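Local atomic coordinates of lipoprotein, putative (PDB entry 4NOH), a protein that is of unknown function but is a putative bacterial lipoprotein, grouped with lipid-binding proteins and belonging to an uncharacterised lipoprotein family. Residues Gly5-Gly10 against Lys135-Ala140; Thr13-Thr18 against Ser158-Ala163. All coordinates share one frame; numbering follows the deposited sequence. Where two conformers were deposited one is given.

Contact 1 (Gly5-Gly10 against Lys135-Ala140)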
loop_
_atom_site.group_PDB
_atom_site.type_symbol
_atom_site.label_atom_id
_atom_site.label_comp_id
_atom_site.label_asym_id
_atom_site.label_seq_id
_atom_site.Cartn_x
_atom_site.Cartn_y
_atom_site.Cartn_z
ATOM N N GLY A 5 -2.832 -3.435 -14.064
ATOM C CA GLY A 5 -2.298 -2.493 -13.129
ATOM C C GLY A 5 -0.950 -2.903 -12.579
ATOM O O GLY A 5 -0.633 -4.084 -12.473
ATOM N N ILE A 6 -0.165 -1.907 -12.227
ATOM C CA ILE A 6 1.091 -2.130 -11.496
ATOM C C ILE A 6 1.075 -1.258 -10.249
ATOM O O ILE A 6 0.846 -0.032 -10.318
ATOM C CB ILE A 6 2.360 -1.825 -12.312
ATOM C CG1 ILE A 6 2.373 -2.666 -13.614
ATOM C CG2 ILE A 6 3.593 -2.127 -11.463
ATOM C CD1 ILE A 6 3.546 -2.436 -14.560
ATOM N N VAL A 7 1.273 -1.882 -9.099
ATOM C CA VAL A 7 1.473 -1.168 -7.839
ATOM C C VAL A 7 2.978 -1.120 -7.611
ATOM O O VAL A 7 3.654 -2.137 -7.745
ATOM C CB VAL A 7 0.770 -1.830 -6.643
ATOM C CG1 VAL A 7 1.195 -1.188 -5.319
ATOM C CG2 VAL A 7 -0.748 -1.750 -6.801
HETATM N N MSE A 8 3.487 0.051 -7.292
HETATM C CA MSE A 8 4.910 0.266 -7.066
HETATM C C MSE A 8 5.108 1.000 -5.767
HETATM O O MSE A 8 4.244 1.762 -5.313
HETATM C CB MSE A 8 5.539 1.022 -8.241
HETATM C CG MSE A 8 4.850 2.323 -8.574
HETATM SE SE MSE A 8 5.394 2.994 -10.363
HETATM C CE MSE A 8 4.099 1.942 -11.376
ATOM N N TYR A 9 6.274 0.807 -5.164
ATOM C CA TYR A 9 6.576 1.355 -3.874
ATOM C C TYR A 9 7.952 1.930 -3.887
ATOM O O TYR A 9 8.867 1.330 -4.431
ATOM C CB TYR A 9 6.590 0.261 -2.804
ATOM C CG TYR A 9 5.374 -0.624 -2.737
ATOM C CD1 TYR A 9 5.251 -1.716 -3.586
ATOM C CD2 TYR A 9 4.376 -0.415 -1.792
ATOM C CE1 TYR A 9 4.177 -2.572 -3.497
ATOM C CE2 TYR A 9 3.270 -1.265 -1.697
ATOM C CZ TYR A 9 3.170 -2.337 -2.567
ATOM O OH TYR A 9 2.057 -3.149 -2.505
ATOM N N GLY A 10 8.127 3.073 -3.250
ATOM C CA GLY A 10 9.489 3.639 -3.198
ATOM C C GLY A 10 9.461 5.085 -2.844
ATOM O O GLY A 10 8.499 5.598 -2.256
ATOM N N LYS A 135 7.158 7.258 2.168
ATOM C CA LYS A 135 7.312 6.507 0.950
ATOM C C LYS A 135 6.031 6.718 0.161
ATOM O O LYS A 135 4.990 7.107 0.711
ATOM C CB LYS A 135 7.524 5.003 1.231
ATOM C CG LYS A 135 8.881 4.649 1.861
ATOM C CD LYS A 135 10.032 4.781 0.848
ATOM C CE LYS A 135 11.365 4.273 1.391
ATOM N NZ LYS A 135 12.495 4.522 0.446
ATOM N N THR A 136 6.109 6.473 -1.127
ATOM C CA THR A 136 4.970 6.583 -2.015
ATOM C C THR A 136 4.541 5.213 -2.527
ATOM O O THR A 136 5.388 4.378 -2.888
ATOM C CB THR A 136 5.312 7.501 -3.207
ATOM O OG1 THR A 136 5.540 8.815 -2.705
ATOM C CG2 THR A 136 4.182 7.499 -4.237
ATOM N N ILE A 137 3.240 4.965 -2.503
ATOM C CA ILE A 137 2.639 3.805 -3.092
ATOM C C ILE A 137 1.936 4.317 -4.313
ATOM O O ILE A 137 1.026 5.133 -4.216
ATOM C CB ILE A 137 1.583 3.158 -2.169
ATOM C CG1 ILE A 137 2.170 2.770 -0.803
ATOM C CG2 ILE A 137 0.914 1.970 -2.844
ATOM C CD1 ILE A 137 1.143 2.820 0.292
ATOM N N GLY A 138 2.362 3.844 -5.470
ATOM C CA GLY A 138 1.782 4.269 -6.713
ATOM C C GLY A 138 1.037 3.163 -7.419
ATOM O O GLY A 138 1.463 2.016 -7.431
ATOM N N LEU A 139 -0.126 3.477 -7.945
ATOM C CA LEU A 139 -0.896 2.580 -8.755
ATOM C C LEU A 139 -0.927 3.163 -10.155
ATOM O O LEU A 139 -1.340 4.284 -10.336
ATOM C CB LEU A 139 -2.328 2.411 -8.229
ATOM C CG LEU A 139 -3.248 1.672 -9.192
ATOM C CD1 LEU A 139 -2.764 0.242 -9.405
ATOM C CD2 LEU A 139 -4.717 1.707 -8.757
ATOM N N ALA A 140 -0.471 2.413 -11.140
ATOM C CA ALA A 140 -0.567 2.816 -12.545
ATOM C C ALA A 140 -1.446 1.806 -13.292
ATOM O O ALA A 140 -1.172 0.594 -13.270
ATOM C CB ALA A 140 0.798 2.861 -13.173
#

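Contact 2 (Thr13-Thr18 against Ser158-Ala163)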
loop_
_atom_site.group_PDB
_atom_site.type_symbol
_atom_site.label_atom_id
_atom_site.label_comp_id
_atom_site.label_asym_id
_atom_site.label_seq_id
_atom_site.Cartn_x
_atom_site.Cartn_y
_atom_site.Cartn_z
ATOM N N THR A 13 10.179 10.299 -5.772
ATOM C CA THR A 13 10.841 10.649 -7.021
ATOM C C THR A 13 10.979 9.438 -7.934
ATOM O O THR A 13 10.787 9.548 -9.125
ATOM C CB THR A 13 12.172 11.357 -6.869
ATOM O OG1 THR A 13 12.564 11.829 -8.168
ATOM C CG2 THR A 13 13.188 10.447 -6.294
ATOM N N GLY A 14 11.262 8.274 -7.369
ATOM C CA GLY A 14 11.399 7.087 -8.180
ATOM C C GLY A 14 10.077 6.647 -8.778
ATOM O O GLY A 14 10.008 6.231 -9.929
ATOM N N VAL A 15 9.007 6.746 -7.986
ATOM C CA VAL A 15 7.675 6.395 -8.458
ATOM C C VAL A 15 7.285 7.362 -9.560
ATOM O O VAL A 15 6.821 6.952 -10.641
ATOM C CB VAL A 15 6.640 6.424 -7.304
ATOM C CG1 VAL A 15 5.223 6.307 -7.850
ATOM C CG2 VAL A 15 6.961 5.348 -6.298
ATOM N N GLN A 16 7.487 8.648 -9.318
ATOM C CA GLN A 16 7.156 9.652 -10.327
ATOM C C GLN A 16 7.951 9.462 -11.617
ATOM O O GLN A 16 7.416 9.621 -12.721
ATOM C CB GLN A 16 7.443 11.061 -9.789
ATOM C CG GLN A 16 6.953 12.161 -10.703
ATOM C CD GLN A 16 5.451 12.121 -10.870
ATOM O OE1 GLN A 16 4.696 12.239 -9.885
ATOM N NE2 GLN A 16 4.998 11.958 -12.108
ATOM N N GLN A 17 9.242 9.182 -11.502
ATOM C CA GLN A 17 10.060 8.978 -12.694
ATOM C C GLN A 17 9.549 7.798 -13.508
ATOM O O GLN A 17 9.674 7.784 -14.719
ATOM C CB GLN A 17 11.532 8.750 -12.349
ATOM C CG GLN A 17 12.264 9.986 -11.846
ATOM C CD GLN A 17 13.735 9.717 -11.643
ATOM O OE1 GLN A 17 14.397 9.172 -12.516
ATOM N NE2 GLN A 17 14.257 10.101 -10.488
ATOM N N THR A 18 9.031 6.791 -12.817
ATOM C CA THR A 18 8.526 5.611 -13.490
ATOM C C THR A 18 7.230 5.953 -14.216
ATOM O O THR A 18 7.054 5.576 -15.366
ATOM C CB THR A 18 8.342 4.468 -12.493
ATOM O OG1 THR A 18 9.624 4.162 -11.908
ATOM C CG2 THR A 18 7.788 3.250 -13.191
ATOM N N SER A 158 16.025 0.580 -11.070
ATOM C CA SER A 158 16.417 1.072 -9.760
ATOM C C SER A 158 15.618 2.281 -9.322
ATOM O O SER A 158 16.055 3.010 -8.439
ATOM C CB SER A 158 17.880 1.499 -9.808
ATOM O OG SER A 158 18.717 0.493 -10.366
ATOM N N LYS A 159 14.485 2.537 -9.965
ATOM C CA LYS A 159 13.677 3.715 -9.618
ATOM C C LYS A 159 12.743 3.414 -8.467
ATOM O O LYS A 159 12.602 4.229 -7.533
ATOM C CB LYS A 159 12.919 4.226 -10.839
ATOM C CG LYS A 159 13.844 4.735 -11.939
ATOM C CD LYS A 159 13.075 5.174 -13.174
ATOM C CE LYS A 159 14.001 5.609 -14.288
ATOM N NZ LYS A 159 13.206 5.841 -15.526
ATOM N N VAL A 160 12.102 2.247 -8.508
ATOM C CA VAL A 160 11.236 1.860 -7.403
ATOM C C VAL A 160 11.811 0.639 -6.703
ATOM O O VAL A 160 12.571 -0.142 -7.293
ATOM C CB VAL A 160 9.803 1.587 -7.839
ATOM C CG1 VAL A 160 9.210 2.842 -8.446
ATOM C CG2 VAL A 160 9.714 0.420 -8.794
ATOM N N GLU A 161 11.444 0.529 -5.419
ATOM C CA GLU A 161 11.917 -0.535 -4.509
ATOM C C GLU A 161 11.201 -1.883 -4.691
ATOM O O GLU A 161 11.785 -2.952 -4.421
ATOM C CB GLU A 161 11.771 -0.050 -3.054
ATOM C CG GLU A 161 12.602 1.210 -2.782
ATOM C CD GLU A 161 12.485 1.783 -1.386
ATOM O OE1 GLU A 161 12.069 1.074 -0.450
ATOM O OE2 GLU A 161 12.850 2.971 -1.226
ATOM N N GLU A 162 9.948 -1.832 -5.152
ATOM C CA GLU A 162 9.146 -3.016 -5.334
ATOM C C GLU A 162 7.988 -2.687 -6.262
ATOM O O GLU A 162 7.588 -1.537 -6.390
ATOM C CB GLU A 162 8.620 -3.471 -3.965
ATOM C CG GLU A 162 7.791 -4.752 -3.972
ATOM C CD GLU A 162 8.520 -5.949 -4.567
ATOM O OE1 GLU A 162 8.950 -6.836 -3.795
ATOM O OE2 GLU A 162 8.715 -5.996 -5.808
ATOM N N ALA A 163 7.500 -3.705 -6.962
ATOM C CA ALA A 163 6.388 -3.548 -7.878
ATOM C C ALA A 163 5.732 -4.888 -8.102
ATOM O O ALA A 163 6.380 -5.921 -8.047
ATOM C CB ALA A 163 6.847 -2.949 -9.205
HETATM O O HOH W 1 14.177 9.108 -15.291
#

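Contact 1 (Gly5-Gly10 against Lys135-Ala140)
Two antiparallel neighbours within a large mixed beta-sheet meet here, strand 5-10 lying between strand 134-142 and the edge strand 162-166. Six backbone hydrogen bonds, in three reciprocal pairs, join the segments through Ile-6 and Ala-140, Met-8 and Gly-138, and Gly-10 and Thr-136. In the middle pair, Met-8 N to Gly-138 O and Gly-138 N to Met-8 O are both 2.8 Å. At the Gly-10/Thr-136 end the two bonds differ: Thr-136 N reaches Gly-10 O at 2.8 Å and almost straight, whereas Gly-10 N reaches Thr-136 O at 3.1 Å and 151°. Five of the six carbonyls also receive a CA-H group, as where Val-7 CA lies 3.2 Å from Gly-138 O.

Apolar contacts occupy both faces. Val-7, Tyr-9, Ile-137 and Leu-139 share one: Val-7 CG2 meets Leu-139 CD1 obliquely, while its CG1 lies alongside Ile-137 CG2, 4.0 Å away. Tyr-9 and Ile-137 lie side by side, pointing the same way, with ring atom CD2 4.0 Å from Ile-137 CG1; the Tyr-9 hydroxyl is hydrogen-bonded to His-164. On the face covered by helix 12-21, Met-8, a selenomethionine, has CG in the crowded position between its backbone N and carbonyl carbon (chi1 54°), 3.6 Å from Gly-138 O; a CB at Gly-138 would lie tight against CG. The chain then bends at chi3, 85°, bringing CE to 3.9 Å from Ala-140 CB.

Contact 2 (Thr13-Thr18 against Ser158-Ala163)
Gly-14 and Lys-159 make the closest backbone approach between helix segment 13-18 and segment 158-163, and it is a contact without side chains: Gly-14 CA lies 3.2 Å from Lys-159 O, a CA-H...O interaction. Lys-159 O occupies the space a CB on Gly-14 would take, so the loop backbone can sit this close to the helix.

Van der Waals packing extends the contact along the helix. Val-160 CG1, anti to its own carbonyl carbon (chi1 -61°), enters between Val-15 and Thr-18, crossing both side chains at about a right angle; it is 4.0 Å from Val-15 CG2 and 3.7 Å from Thr-18 OG1. In the fold, this joins helix 12-21, which packs on the sheet, to the connection from helix 150-156 into edge strand 162-166, and Ile-154 of helix 150-156 touches both Thr-18 and Val-160. Lys-159 stretches out fully beyond CG, its CB 3.5 Å from Thr-18 OG1 and its CD crossing over Gln-17 CB.

Polar groups are bonded mostly within the helix or beyond the two segments. Thr-18 OG1 donates back to Gly-14 O at 2.9 Å, in the carbonyl plane, and Thr-18 N shares that acceptor. Lys-159 NZ is hydrogen-bonded to Gln-21 OE1, and one water donates to Gln-17 OE1 while accepting a weak, 3.4 Å bond from Lys-159 NZ.

The two contacts illustrate how a sheet and its covering helix are built from the N-terminal and C-terminal parts of the chain. Their centres are about 8 Å apart, and their segments alternate along the chain, strand 5-10 running on into helix 12-21. Contact 1 supplies the inner strand pair; the segment 158-163 of contact 2 leads into the strand on the other side of 5-10. At this seam Glu-161 and Glu-162 both face Tyr-9 in a classic beta bulge, with Tyr-9 O 2.9 Å from Glu-161 N, a probable hydrogen bond. In one of two Glu-161 conformers, Lys-135 NZ makes a salt bridge with Glu-161 OE2, though the 2.3 Å separation is too short to be taken literally.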